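Local coordinates for urocanate hydratase (Paenibacillus sp. Soil724D2, PDB 7NED), which binds NAD+ and urocanate and, as a thiourocanate hydratase, probably adds water to thiourocanate in bacterial ergothioneine catabolism, at residues A57-R60 and T61-L65. Numbering follows the deposited sequence.
Sequences AIVR and TLKEL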
loop_
_atom_site.group_PDB
_atom_site.type_symbol
_atom_site.label_atom_id
_atom_site.label_comp_id
_atom_site.label_asym_id
_atom_site.label_seq_id
_atom_site.Cartn_x
_atom_site.Cartn_y
_atom_site.Cartn_z
ATOM N N ALA A 57 2.604 17.529 18.476
ATOM C CA ALA A 57 1.230 17.619 17.957
ATOM C C ALA A 57 0.503 16.280 18.048
ATOM O O ALA A 57 -0.696 16.248 18.345
ATOM C CB ALA A 57 1.237 18.133 16.513
ATOM N N ILE A 58 1.209 15.157 17.860
ATOM C CA ILE A 58 0.596 13.852 18.129
ATOM C C ILE A 58 0.180 13.746 19.595
ATOM O O ILE A 58 -0.934 13.307 19.909
ATOM C CB ILE A 58 1.559 12.715 17.732
ATOM C CG1 ILE A 58 1.739 12.664 16.208
ATOM C CG2 ILE A 58 1.083 11.359 18.286
ATOM C CD1 ILE A 58 2.884 11.738 15.772
ATOM N N VAL A 59 1.074 14.121 20.519
ATOM C CA VAL A 59 0.741 14.035 21.934
ATOM C C VAL A 59 -0.477 14.891 22.257
ATOM O O VAL A 59 -1.425 14.422 22.905
ATOM C CB VAL A 59 1.961 14.405 22.799
ATOM C CG1 VAL A 59 1.551 14.528 24.276
ATOM C CG2 VAL A 59 3.019 13.326 22.654
ATOM N N ARG A 60 -0.477 16.159 21.817
ATOM C CA ARG A 60 -1.648 17.017 22.039
ATOM C C ARG A 60 -2.911 16.375 21.479
ATOM O O ARG A 60 -3.958 16.328 22.144
ATOM C CB ARG A 60 -1.447 18.397 21.404
ATOM C CG ARG A 60 -0.477 19.292 22.145
ATOM C CD ARG A 60 -0.511 20.726 21.587
ATOM N NE ARG A 60 -0.103 20.773 20.191
ATOM C CZ ARG A 60 1.156 20.929 19.770
ATOM N NH1 ARG A 60 2.163 21.078 20.640
ATOM N NH2 ARG A 60 1.392 20.967 18.465
ATOM N N THR A 61 -2.835 15.888 20.243
ATOM C CA THR A 61 -4.024 15.319 19.616
ATOM C C THR A 61 -4.563 14.125 20.396
ATOM O O THR A 61 -5.776 14.000 20.584
ATOM C CB THR A 61 -3.720 14.905 18.185
ATOM O OG1 THR A 61 -3.254 16.042 17.446
ATOM C CG2 THR A 61 -5.008 14.361 17.521
ATOM N N LEU A 62 -3.680 13.220 20.842
ATOM C CA LEU A 62 -4.145 12.040 21.562
ATOM C C LEU A 62 -4.815 12.403 22.877
ATOM O O LEU A 62 -5.715 11.688 23.318
ATOM C CB LEU A 62 -2.982 11.068 21.854
ATOM C CG LEU A 62 -2.580 10.167 20.685
ATOM C CD1 LEU A 62 -1.266 9.471 20.982
ATOM C CD2 LEU A 62 -3.679 9.169 20.462
ATOM N N LYS A 63 -4.349 13.453 23.532
ATOM C CA LYS A 63 -4.948 13.849 24.804
ATOM C C LYS A 63 -6.392 14.358 24.646
ATOM O O LYS A 63 -7.119 14.279 25.547
ATOM C CB LYS A 63 -4.096 14.846 25.549
ATOM C CG LYS A 63 -2.790 14.290 26.048
ATOM C CD LYS A 63 -1.879 15.376 26.578
ATOM C CE LYS A 63 -0.546 14.884 27.029
ATOM N NZ LYS A 63 0.401 15.962 27.378
ATOM N N GLU A 64 -6.761 14.835 23.472
ATOM C CA GLU A 64 -8.100 15.332 23.222
ATOM C C GLU A 64 -8.985 14.475 22.296
ATOM O O GLU A 64 -10.112 14.745 22.126
ATOM C CB GLU A 64 -8.045 16.753 22.699
ATOM C CG GLU A 64 -7.363 17.720 23.652
ATOM C CD GLU A 64 -7.004 18.998 22.987
ATOM O OE1 GLU A 64 -7.724 19.400 22.078
ATOM O OE2 GLU A 64 -5.969 19.587 23.309
ATOM N N LEU A 65 -8.422 13.437 21.722
ATOM C CA LEU A 65 -9.146 12.586 20.816
ATOM C C LEU A 65 -10.293 11.802 21.456
ATOM O O LEU A 65 -10.126 11.216 22.446
ATOM C CB LEU A 65 -8.187 11.595 20.156
ATOM C CG LEU A 65 -8.606 10.785 18.939
ATOM C CD1 LEU A 65 -8.655 11.662 17.709
ATOM C CD2 LEU A 65 -7.606 9.674 18.752
#
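A57 O takes two bonds from T61, one turn on in the closing turns of the alpha-helix 52-64 of the urocanase N-terminal domain. T61 N lies 2.9 Å from A57 O and OG1 of T61 2.7 Å from the same oxygen, the two donors arriving from opposite faces of the carbonyl plane. With OG1 anti to its own carbonyl carbon (chi1 -58°), the hydroxyl folds back along the helix and donates a hydrogen bond to that oxygen, while CG2 is turned away from it. Backbone bonds of the i to i+4 kind continue from L62 N to I58 O (2.9 Å) and from K63 N to V59 O (3.1 Å). At the C-terminal end R60 O accepts a weak i to i+4 bond from E64 N and a weak i to i+3 bond from K63 N, and the chain turns out of the helix at L65.

T61 is buried, its side chain touching L71 and I81 of the adjacent strands and packing against I543 of the second subunit; a valine in its place would probably leave A57 O with the backbone N–H alone and set a methyl against that oxygen. Apolar contacts face helix 17-31: I58 and L62 run next to each other, CG2 of I58 4.0 Å from CD1 of L62, with L26 packing on I58 and L23 on L62. V59, partly exposed like K63, also packs on L23 and L26. K63 stretches back alongside V59, its aliphatic chain nearly straight, bringing CE tightly to 3.5 Å from V59 CG1, with NZ 3.6 Å from the same methyl.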